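Local coordinates for protein short chain dehydrogenase (Rhodopseudomonas palustris, PDB 3H7A) that is a probable NAD(P)-dependent oxidoreductase of the short-chain dehydrogenase family whose substrate remains unidentified, at residues Gly31-Ala36 and Arg57-Ser62; Lys25-Glu30 and Ala222-Tyr227; Phe97-Thr102 and Gly151-Ala156; Ala142-Arg147 and Ser157-Leu162. One frame throughout, in Å; residues are numbered along the deposited sequence.

Contact 1: residues Gly31-Ala36 and Arg57-Ser62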
# COMPACT_ATOMS: atom_id res chain seq x y z
N GLY B 31 -35.37 -0.48 -9.63
CA GLY B 31 -36.26 0.61 -10.01
C GLY B 31 -35.66 1.78 -10.75
O GLY B 31 -36.33 2.79 -10.96
N PHE B 32 -34.40 1.68 -11.16
CA PHE B 32 -33.79 2.76 -11.94
C PHE B 32 -34.03 2.53 -13.43
O PHE B 32 -34.20 1.39 -13.85
CB PHE B 32 -32.29 2.82 -11.71
CG PHE B 32 -31.88 3.33 -10.35
CD1 PHE B 32 -31.74 4.69 -10.11
CD2 PHE B 32 -31.58 2.43 -9.33
CE1 PHE B 32 -31.33 5.17 -8.87
CE2 PHE B 32 -31.17 2.89 -8.06
CZ PHE B 32 -31.04 4.26 -7.84
N THR B 33 -34.04 3.60 -14.23
CA THR B 33 -33.92 3.40 -15.67
C THR B 33 -32.44 3.28 -15.99
O THR B 33 -31.66 4.16 -15.68
CB THR B 33 -34.53 4.54 -16.50
OG1 THR B 33 -35.94 4.61 -16.25
CG2 THR B 33 -34.30 4.31 -18.00
N VAL B 34 -32.05 2.18 -16.61
CA VAL B 34 -30.65 2.00 -16.95
C VAL B 34 -30.39 2.46 -18.38
O VAL B 34 -31.10 2.09 -19.29
CB VAL B 34 -30.20 0.54 -16.70
CG1 VAL B 34 -28.77 0.29 -17.22
CG2 VAL B 34 -30.30 0.21 -15.20
N PHE B 35 -29.40 3.32 -18.53
CA PHE B 35 -28.81 3.63 -19.82
C PHE B 35 -27.61 2.73 -19.98
O PHE B 35 -26.63 2.84 -19.25
CB PHE B 35 -28.43 5.12 -19.89
CG PHE B 35 -29.56 5.99 -20.39
CD1 PHE B 35 -30.75 6.10 -19.65
CD2 PHE B 35 -29.48 6.62 -21.63
CE1 PHE B 35 -31.82 6.85 -20.11
CE2 PHE B 35 -30.55 7.39 -22.10
CZ PHE B 35 -31.72 7.51 -21.34
N ALA B 36 -27.72 1.80 -20.92
CA ALA B 36 -26.71 0.79 -21.10
C ALA B 36 -25.99 1.08 -22.39
O ALA B 36 -26.61 1.26 -23.44
CB ALA B 36 -27.38 -0.58 -21.15
N ARG B 57 -36.97 -0.90 -16.66
CA ARG B 57 -36.81 0.10 -17.71
C ARG B 57 -35.35 0.26 -18.10
O ARG B 57 -34.49 0.40 -17.24
CB ARG B 57 -37.39 1.44 -17.25
CG ARG B 57 -38.88 1.37 -16.88
CD ARG B 57 -39.30 2.56 -16.05
NE ARG B 57 -38.58 2.61 -14.78
CZ ARG B 57 -38.25 3.73 -14.15
NH1 ARG B 57 -37.59 3.66 -13.01
NH2 ARG B 57 -38.58 4.91 -14.64
N ILE B 58 -35.08 0.23 -19.41
CA ILE B 58 -33.71 0.32 -19.94
C ILE B 58 -33.70 0.99 -21.32
O ILE B 58 -34.57 0.72 -22.14
CB ILE B 58 -32.99 -1.08 -19.98
CG1 ILE B 58 -31.57 -0.97 -20.58
CG2 ILE B 58 -33.83 -2.13 -20.71
CD1 ILE B 58 -30.81 -2.29 -20.67
N VAL B 59 -32.73 1.89 -21.53
CA VAL B 59 -32.43 2.48 -22.83
C VAL B 59 -31.07 1.97 -23.27
O VAL B 59 -30.08 2.17 -22.57
CB VAL B 59 -32.42 4.02 -22.76
CG1 VAL B 59 -32.09 4.62 -24.10
CG2 VAL B 59 -33.76 4.54 -22.25
N ALA B 60 -31.03 1.29 -24.41
CA ALA B 60 -29.79 0.76 -24.98
C ALA B 60 -29.22 1.71 -26.04
O ALA B 60 -29.95 2.17 -26.92
CB ALA B 60 -30.05 -0.60 -25.59
N ARG B 61 -27.93 2.01 -25.95
CA ARG B 61 -27.25 2.82 -26.95
C ARG B 61 -25.94 2.17 -27.40
O ARG B 61 -25.34 1.39 -26.65
CB ARG B 61 -26.97 4.24 -26.44
CG ARG B 61 -28.22 5.09 -26.25
CD ARG B 61 -27.90 6.38 -25.49
NE ARG B 61 -26.97 7.27 -26.20
CZ ARG B 61 -27.28 8.43 -26.77
NH1 ARG B 61 -28.53 8.89 -26.74
NH2 ARG B 61 -26.35 9.15 -27.38
N SER B 62 -25.52 2.48 -28.63
CA SER B 62 -24.19 2.16 -29.11
C SER B 62 -23.30 3.26 -28.58
O SER B 62 -23.65 4.44 -28.67
CB SER B 62 -24.13 2.18 -30.63
OG SER B 62 -24.64 0.98 -31.17
O HOH W 1 -36.14 -0.38 -13.97

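Contact 2: residues Lys25-Glu30 and Ala222-Tyr227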
# COMPACT_ATOMS: atom_id res chain seq x y z
N LYS B 25 -29.06 -5.31 -15.01
CA LYS B 25 -30.16 -6.11 -14.43
C LYS B 25 -30.46 -5.72 -12.99
O LYS B 25 -31.61 -5.56 -12.63
CB LYS B 25 -29.87 -7.63 -14.50
CG LYS B 25 -29.95 -8.28 -15.89
CD LYS B 25 -29.79 -9.82 -15.79
CE LYS B 25 -29.15 -10.40 -17.04
NZ LYS B 25 -29.11 -11.91 -17.08
N LYS B 26 -29.41 -5.56 -12.17
CA LYS B 26 -29.57 -5.23 -10.75
C LYS B 26 -30.16 -3.84 -10.50
O LYS B 26 -31.11 -3.70 -9.73
CB LYS B 26 -28.23 -5.38 -9.98
CG LYS B 26 -28.28 -5.06 -8.48
CD LYS B 26 -29.37 -5.84 -7.72
CE LYS B 26 -28.97 -6.10 -6.29
NZ LYS B 26 -30.14 -6.16 -5.37
N PHE B 27 -29.61 -2.83 -11.15
CA PHE B 27 -30.10 -1.48 -10.95
C PHE B 27 -31.49 -1.26 -11.55
O PHE B 27 -32.27 -0.49 -11.00
CB PHE B 27 -29.08 -0.44 -11.39
CG PHE B 27 -27.96 -0.27 -10.41
CD1 PHE B 27 -28.03 0.71 -9.42
CD2 PHE B 27 -26.86 -1.14 -10.42
CE1 PHE B 27 -27.01 0.85 -8.48
CE2 PHE B 27 -25.84 -1.01 -9.49
CZ PHE B 27 -25.91 -0.01 -8.52
N ALA B 28 -31.79 -1.98 -12.64
CA ALA B 28 -33.14 -1.95 -13.21
C ALA B 28 -34.13 -2.67 -12.31
O ALA B 28 -35.27 -2.23 -12.19
CB ALA B 28 -33.15 -2.54 -14.61
N ALA B 29 -33.68 -3.74 -11.65
CA ALA B 29 -34.51 -4.51 -10.70
C ALA B 29 -34.83 -3.69 -9.46
O ALA B 29 -35.84 -3.92 -8.81
CB ALA B 29 -33.82 -5.80 -10.30
N GLU B 30 -33.97 -2.72 -9.16
CA GLU B 30 -34.16 -1.84 -8.03
C GLU B 30 -34.86 -0.55 -8.41
O GLU B 30 -34.93 0.38 -7.61
CB GLU B 30 -32.81 -1.53 -7.37
CG GLU B 30 -32.07 -2.76 -6.83
CD GLU B 30 -32.78 -3.46 -5.67
OE1 GLU B 30 -33.61 -2.82 -4.98
OE2 GLU B 30 -32.48 -4.65 -5.43
N ALA B 222 -22.12 -6.41 -5.14
CA ALA B 222 -21.12 -5.52 -4.52
C ALA B 222 -21.33 -4.04 -4.87
O ALA B 222 -21.21 -3.16 -4.01
CB ALA B 222 -19.70 -5.98 -4.88
N TYR B 223 -21.65 -3.77 -6.13
CA TYR B 223 -21.98 -2.41 -6.53
C TYR B 223 -23.24 -1.92 -5.85
O TYR B 223 -23.32 -0.75 -5.44
CB TYR B 223 -22.10 -2.30 -8.04
CG TYR B 223 -20.80 -2.01 -8.71
CD1 TYR B 223 -19.98 -0.99 -8.25
CD2 TYR B 223 -20.38 -2.76 -9.82
CE1 TYR B 223 -18.78 -0.71 -8.86
CE2 TYR B 223 -19.18 -2.47 -10.45
CZ TYR B 223 -18.39 -1.43 -9.95
OH TYR B 223 -17.19 -1.11 -10.53
N TRP B 224 -24.22 -2.82 -5.70
CA TRP B 224 -25.44 -2.49 -4.96
C TRP B 224 -25.14 -2.22 -3.48
O TRP B 224 -25.66 -1.27 -2.90
CB TRP B 224 -26.55 -3.56 -5.12
CG TRP B 224 -27.84 -3.10 -4.45
CD1 TRP B 224 -28.43 -3.64 -3.34
CD2 TRP B 224 -28.67 -1.99 -4.84
NE1 TRP B 224 -29.57 -2.94 -3.02
CE2 TRP B 224 -29.74 -1.92 -3.92
CE3 TRP B 224 -28.62 -1.05 -5.89
CZ2 TRP B 224 -30.74 -0.95 -4.01
CZ3 TRP B 224 -29.62 -0.10 -5.98
CH2 TRP B 224 -30.66 -0.04 -5.03
N GLN B 225 -24.26 -3.03 -2.89
CA GLN B 225 -23.77 -2.78 -1.54
C GLN B 225 -23.15 -1.38 -1.40
O GLN B 225 -23.47 -0.64 -0.46
CB GLN B 225 -22.77 -3.86 -1.12
CG GLN B 225 -22.40 -3.79 0.35
CD GLN B 225 -21.00 -4.30 0.65
OE1 GLN B 225 -20.31 -3.78 1.53
NE2 GLN B 225 -20.57 -5.33 -0.08
N LEU B 226 -22.29 -0.99 -2.34
CA LEU B 226 -21.70 0.35 -2.32
C LEU B 226 -22.77 1.42 -2.48
O LEU B 226 -22.74 2.45 -1.80
CB LEU B 226 -20.62 0.50 -3.40
CG LEU B 226 -19.25 -0.14 -3.14
CD1 LEU B 226 -18.40 -0.16 -4.39
CD2 LEU B 226 -18.53 0.59 -1.99
N TYR B 227 -23.74 1.16 -3.37
CA TYR B 227 -24.85 2.08 -3.56
C TYR B 227 -25.57 2.32 -2.23
O TYR B 227 -25.87 3.45 -1.89
CB TYR B 227 -25.85 1.61 -4.64
CG TYR B 227 -27.04 2.56 -4.71
CD1 TYR B 227 -26.94 3.78 -5.37
CD2 TYR B 227 -28.23 2.27 -4.05
CE1 TYR B 227 -27.99 4.67 -5.39
CE2 TYR B 227 -29.29 3.15 -4.09
CZ TYR B 227 -29.16 4.34 -4.76
OH TYR B 227 -30.20 5.23 -4.78

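Contact 3: residues Phe97-Thr102 and Gly151-Ala156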
# COMPACT_ATOMS: atom_id res chain seq x y z
N PHE B 97 1.53 -8.07 -23.08
CA PHE B 97 2.59 -8.15 -24.07
C PHE B 97 3.88 -7.84 -23.36
O PHE B 97 3.93 -6.89 -22.60
CB PHE B 97 2.44 -7.09 -25.17
CG PHE B 97 1.24 -7.25 -26.04
CD1 PHE B 97 1.30 -8.04 -27.19
CD2 PHE B 97 0.04 -6.58 -25.73
CE1 PHE B 97 0.19 -8.19 -28.01
CE2 PHE B 97 -1.08 -6.73 -26.55
CZ PHE B 97 -1.00 -7.53 -27.69
N PRO B 98 4.95 -8.61 -23.64
CA PRO B 98 6.28 -8.19 -23.20
C PRO B 98 6.56 -6.74 -23.58
O PRO B 98 5.99 -6.23 -24.54
CB PRO B 98 7.21 -9.11 -23.97
CG PRO B 98 6.42 -10.36 -24.16
CD PRO B 98 4.98 -9.90 -24.35
N ILE B 99 7.46 -6.08 -22.85
CA ILE B 99 7.64 -4.65 -23.05
C ILE B 99 8.02 -4.27 -24.51
O ILE B 99 7.43 -3.35 -25.09
CB ILE B 99 8.57 -4.03 -21.98
CG1 ILE B 99 8.62 -2.51 -22.12
CG2 ILE B 99 9.96 -4.64 -22.03
CD1 ILE B 99 7.25 -1.83 -21.86
N LEU B 100 8.93 -5.03 -25.11
CA LEU B 100 9.37 -4.77 -26.48
C LEU B 100 8.28 -5.08 -27.52
O LEU B 100 8.36 -4.63 -28.65
CB LEU B 100 10.68 -5.52 -26.79
CG LEU B 100 11.88 -5.14 -25.92
CD1 LEU B 100 13.20 -5.72 -26.45
CD2 LEU B 100 11.98 -3.63 -25.80
N GLU B 101 7.24 -5.80 -27.11
CA GLU B 101 6.14 -6.15 -27.98
C GLU B 101 4.90 -5.34 -27.64
O GLU B 101 3.80 -5.65 -28.10
CB GLU B 101 5.84 -7.64 -27.88
CG GLU B 101 7.02 -8.52 -28.32
CD GLU B 101 6.80 -9.99 -28.01
OE1 GLU B 101 5.63 -10.43 -28.00
OE2 GLU B 101 7.80 -10.70 -27.76
N THR B 102 5.08 -4.29 -26.84
CA THR B 102 3.94 -3.44 -26.50
C THR B 102 4.04 -2.24 -27.44
O THR B 102 4.90 -1.39 -27.28
CB THR B 102 3.96 -3.03 -24.98
OG1 THR B 102 3.95 -4.20 -24.14
CG2 THR B 102 2.78 -2.15 -24.63
N GLY B 151 4.54 -8.11 -18.44
CA GLY B 151 3.71 -8.17 -19.64
C GLY B 151 2.55 -7.20 -19.55
O GLY B 151 1.84 -6.98 -20.54
N PHE B 152 2.35 -6.61 -18.37
CA PHE B 152 1.16 -5.78 -18.13
C PHE B 152 1.37 -4.27 -18.20
O PHE B 152 0.51 -3.52 -17.71
CB PHE B 152 0.54 -6.17 -16.79
CG PHE B 152 -0.17 -7.48 -16.82
CD1 PHE B 152 -1.31 -7.65 -17.59
CD2 PHE B 152 0.29 -8.55 -16.07
CE1 PHE B 152 -1.97 -8.87 -17.63
CE2 PHE B 152 -0.36 -9.78 -16.10
CZ PHE B 152 -1.49 -9.94 -16.88
N ALA B 153 2.47 -3.81 -18.81
CA ALA B 153 2.75 -2.35 -18.83
C ALA B 153 1.63 -1.49 -19.40
O ALA B 153 1.32 -0.45 -18.82
CB ALA B 153 4.10 -2.03 -19.52
N ALA B 154 1.01 -1.91 -20.50
CA ALA B 154 -0.07 -1.11 -21.07
C ALA B 154 -1.34 -1.14 -20.22
O ALA B 154 -1.95 -0.10 -19.97
CB ALA B 154 -0.38 -1.51 -22.52
N PHE B 155 -1.76 -2.34 -19.82
CA PHE B 155 -2.99 -2.51 -19.04
C PHE B 155 -2.90 -1.92 -17.62
O PHE B 155 -3.80 -1.18 -17.19
CB PHE B 155 -3.37 -3.99 -19.00
CG PHE B 155 -4.72 -4.27 -18.37
CD1 PHE B 155 -5.86 -3.62 -18.80
CD2 PHE B 155 -4.84 -5.21 -17.35
CE1 PHE B 155 -7.11 -3.89 -18.21
CE2 PHE B 155 -6.08 -5.48 -16.75
CZ PHE B 155 -7.22 -4.83 -17.20
N ALA B 156 -1.83 -2.23 -16.90
CA ALA B 156 -1.63 -1.71 -15.56
C ALA B 156 -1.49 -0.18 -15.60
O ALA B 156 -1.99 0.50 -14.70
CB ALA B 156 -0.42 -2.36 -14.89
O HOH W 2 4.66 -5.06 -20.46
O HOH W 3 1.97 -4.50 -21.99

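Contact 4: residues Ala142-Arg147 and Ser157-Leu162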
# COMPACT_ATOMS: atom_id res chain seq x y z
N ALA B 142 -9.10 -3.60 -11.28
CA ALA B 142 -8.61 -4.97 -11.41
C ALA B 142 -7.40 -5.06 -10.51
O ALA B 142 -6.99 -4.04 -9.95
CB ALA B 142 -8.19 -5.22 -12.87
N THR B 143 -6.78 -6.24 -10.40
CA THR B 143 -5.52 -6.33 -9.66
C THR B 143 -4.44 -5.49 -10.34
O THR B 143 -3.54 -4.96 -9.67
CB THR B 143 -5.00 -7.76 -9.50
OG1 THR B 143 -4.86 -8.35 -10.79
CG2 THR B 143 -5.95 -8.58 -8.68
N ALA B 144 -4.55 -5.36 -11.67
CA ALA B 144 -3.63 -4.51 -12.43
C ALA B 144 -3.82 -3.03 -12.07
O ALA B 144 -2.99 -2.22 -12.43
CB ALA B 144 -3.78 -4.74 -13.93
N SER B 145 -4.89 -2.69 -11.32
CA SER B 145 -5.00 -1.35 -10.71
C SER B 145 -4.03 -1.10 -9.57
O SER B 145 -3.75 0.06 -9.23
CB SER B 145 -6.41 -1.09 -10.19
OG SER B 145 -7.35 -1.34 -11.21
N LEU B 146 -3.51 -2.18 -9.00
CA LEU B 146 -2.73 -2.12 -7.76
C LEU B 146 -1.25 -2.48 -7.93
O LEU B 146 -0.40 -1.88 -7.27
CB LEU B 146 -3.36 -3.01 -6.68
CG LEU B 146 -4.81 -2.75 -6.30
CD1 LEU B 146 -5.29 -3.82 -5.36
CD2 LEU B 146 -4.95 -1.38 -5.67
N ARG B 147 -0.97 -3.44 -8.81
CA ARG B 147 0.42 -3.83 -9.12
C ARG B 147 0.59 -4.19 -10.59
O ARG B 147 -0.30 -4.76 -11.21
CB ARG B 147 0.90 -4.97 -8.21
CG ARG B 147 0.05 -6.20 -8.23
CD ARG B 147 0.29 -7.03 -6.99
NE ARG B 147 -0.92 -7.78 -6.64
CZ ARG B 147 -1.82 -7.39 -5.73
NH1 ARG B 147 -1.65 -6.27 -5.04
NH2 ARG B 147 -2.89 -8.14 -5.51
N SER B 157 -0.85 0.36 -16.63
CA SER B 157 -0.69 1.83 -16.70
C SER B 157 -2.03 2.53 -16.74
O SER B 157 -2.27 3.49 -16.01
CB SER B 157 0.12 2.25 -17.91
OG SER B 157 0.35 3.65 -17.85
N ALA B 158 -2.92 2.00 -17.58
CA ALA B 158 -4.27 2.54 -17.69
C ALA B 158 -5.11 2.27 -16.44
O ALA B 158 -5.88 3.14 -16.04
CB ALA B 158 -4.96 1.97 -18.92
N LYS B 159 -4.99 1.09 -15.83
CA LYS B 159 -5.74 0.80 -14.58
C LYS B 159 -5.29 1.63 -13.36
O LYS B 159 -6.13 2.13 -12.61
CB LYS B 159 -5.79 -0.71 -14.26
CG LYS B 159 -6.39 -1.59 -15.35
CD LYS B 159 -7.85 -1.24 -15.71
CE LYS B 159 -8.79 -1.40 -14.56
NZ LYS B 159 -10.20 -1.29 -15.04
N PHE B 160 -3.98 1.78 -13.20
CA PHE B 160 -3.40 2.67 -12.18
C PHE B 160 -3.90 4.08 -12.44
O PHE B 160 -4.34 4.77 -11.52
CB PHE B 160 -1.88 2.69 -12.30
CG PHE B 160 -1.16 1.67 -11.45
CD1 PHE B 160 -1.41 0.30 -11.59
CD2 PHE B 160 -0.13 2.08 -10.61
CE1 PHE B 160 -0.68 -0.61 -10.85
CE2 PHE B 160 0.58 1.17 -9.87
CZ PHE B 160 0.32 -0.18 -10.01
N GLY B 161 -3.86 4.49 -13.71
CA GLY B 161 -4.33 5.81 -14.13
C GLY B 161 -5.78 6.04 -13.75
O GLY B 161 -6.13 7.10 -13.23
N LEU B 162 -6.63 5.04 -14.00
CA LEU B 162 -8.05 5.12 -13.59
C LEU B 162 -8.21 5.25 -12.05
O LEU B 162 -9.06 6.02 -11.55
CB LEU B 162 -8.84 3.90 -14.12
CG LEU B 162 -10.36 4.00 -13.90
CD1 LEU B 162 -10.93 5.11 -14.75
CD2 LEU B 162 -11.06 2.67 -14.19
O HOH W 4 -8.53 0.93 -11.99

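Contact 1: residues Gly31-Ala36 and Arg57-Ser62
Val34 and Ala36 use both backbone N and O to bind the neighbouring strand, pairing 33-36 with 57-62 as the parallel strands of one Rossmann beta-alpha-beta unit, with helix 45-53 as the crossover. Val34 N donates to Arg57 O (3.1 Å), and Val34 O accepts from Val59 N (2.8 Å). The pattern repeats one step on, where Ala36 N reaches Val59 O and Ala36 O takes Arg61 N, both nearly straight at 169°. Ahead of the paired strands a water bridges Phe32 O and Arg57 N. There the Arg57 guanidinium sets NH1 2.6 Å from Gly31 O in a weak, bent bond; NH1 also bonds Arg6 O, and Thr33 OG1 lies over one guanidinium face. Packing differs on the two faces of the sheet. On the side covered by helix 18-29, Ala36 CB meets Ile58 CD1 at 3.9 Å. On the other, against helix 68-81, the Phe35 ring runs alongside Val59, with both Val59 methyls on the ring and His81 edge-to-face with it. An alanine in place of Phe35 would probably leave the Val59 methyls uncovered and open a gap toward helix 68-81. Val59 CB stands 3.8 Å from the Phe35 ring centroid, only 8° off its normal, a CH-pi contact.

Contact 2: residues Lys25-Glu30 and Ala222-Tyr227
Trp224 leans from helix 216-228 onto Lys26, Phe27 and Glu30 at the C-terminal end of helix 18-29, joining two of the helices that cover one face of the Rossmann sheet. The short helical segments run at 44° to each other with axes 10.6 Å apart, a gap bridged by long side chains. Trp224 CG lies anti to the backbone N, which starts the side chain toward helix 18-29. One face of the indole receives two groups. Lys26 NZ sits 4.0 Å from the centroid of the five-membered ring, a cation-pi contact, while Glu30 CG lies 3.5 Å from the centroid of the six-membered ring, a CH-pi contact almost on the normal. The Glu30 carboxylate is stacked on the indole with the planes 21° apart. Lys26 and Glu30 are themselves joined by a salt bridge, NZ to OE2 at 2.8 Å, which probably fixes both over the ring. Tyr227, one turn on from Trp224, covers the opposite indole face. The third partner comes at the rim: an offset edge-to-face stack turns the edge of Trp224 toward the face of Phe27, planes at 73°, with Trp224 CE3 3.6 Å from Phe27 CE1. Phe27 also reaches Tyr223 CB through CE2 (4.2 Å) and Tyr227 CB through CE1. Beneath the pair, Phe27 and Tyr223 both rest on Ile88 of strand 84-89, helix 45-53 flanks helix 18-29, and helix 216-228 extends over strand 178-185.

Contact 3: residues Phe97-Thr102 and Gly151-Ala156
Gly151 meets the backbone of Phe97 through two atoms. Its O accepts Phe97 N at 2.8 Å, in the carbonyl plane and on a lone pair, while its CA approaches Phe97 O at 3.2 Å in a CA-H...O contact. The positive phi of Gly151 (97°) would jam a beta carbon against the preceding carbonyl O, and the CA atoms of Gly151 and Pro98 lie 4.4 Å apart. Phe152 follows at the N-cap position, its side chain directed away from the loop, and its O takes Ala156 N to begin the helical bonding. This is the start of helix 153-173, the long helix that in classical short-chain dehydrogenases carries the YxxxK motif and contributes to the subunit interface. The first two NH groups of the helix, those of Ala153 and Ala154, each bond a water. The water on Ala153 N in turn donates to Phe97 O, and Ala153 CB packs on Ile99 CD1 (3.9 Å). Ile99 extends into the assembly, since its N bonds Glu172 of the third subunit and its side chain touches Phe119 of that subunit. Ala154 N donates a hydrogen bond to a second water, which donates to Thr102 OG1 at 2.9 Å. That hydroxyl donates to Pro98 O, approaching 54° out of the carbonyl plane and from the face opposite Glu101 N. With Thr102 CG2 anti to the backbone N, the methyl is left to meet Ala154 CB at 3.9 Å, beside Val106 and Phe107 of helix 104-132.

Contact 4: residues Ala142-Arg147 and Ser157-Leu162
Phe160 sets its ring against the backbone of the 142-147 turn, chiefly against carbonyl oxygens. Ala144 O meets the ring edge in plane, 3.1 Å from CD1, Ser145 O lies over one face at 3.3 Å from CD1, and Leu146 O approaches CZ. Phe160 chi1, at -91°, is off a staggered value, consistent with CG being shifted to fit against the turn. An alanine in place of Phe160 would probably leave these three carbonyls without their packing partner and the turn freer to shift. The Lys159 chain packs alongside the turn, its CB and CE carbons 3.5 and 3.6 Å from Ser145 OG. Polar links run through that hydroxyl: it accepts Ala142 N at 2.9 Å, nearly straight at 172°, and shares a water with Lys159 O. The Lys159 chain, bent at chi2 and chi3, runs past Ser145 and Ala142, and its NZ bonds Thr140 O. Phe160 also packs on Ala164 of the third subunit. Such a turn beside the helix lysine is characteristic of the active-site region of short-chain dehydrogenases. Lys159 probably corresponds to the lysine of YxxxK, although Phe155 occupies the usual tyrosine position and Ala142 probably that of the usual serine.

The four contacts fall into two pairs on the Rossmann fold. Contacts 1 and 2, centres 13 Å apart, meet where helix 18-29 turns into strand 33-38: Phe32 N lies 3.0 Å from Phe27 O, probably hydrogen-bonded, and the Phe32 ring packs on Trp224. Contacts 3 and 4, also 13 Å apart, share helix 153-173 and the third subunit, and Phe155 CD2 touches Ala144 CB at 3.6 Å near the probable active site. Contacts 1 and 3 are far apart, 35 Å between centres. Contacts 2 and 4 come within about 8 Å at their nearest atoms, and Thr140 links them, its OG1 bonding Tyr223 OH and its O bonding Lys159 NZ.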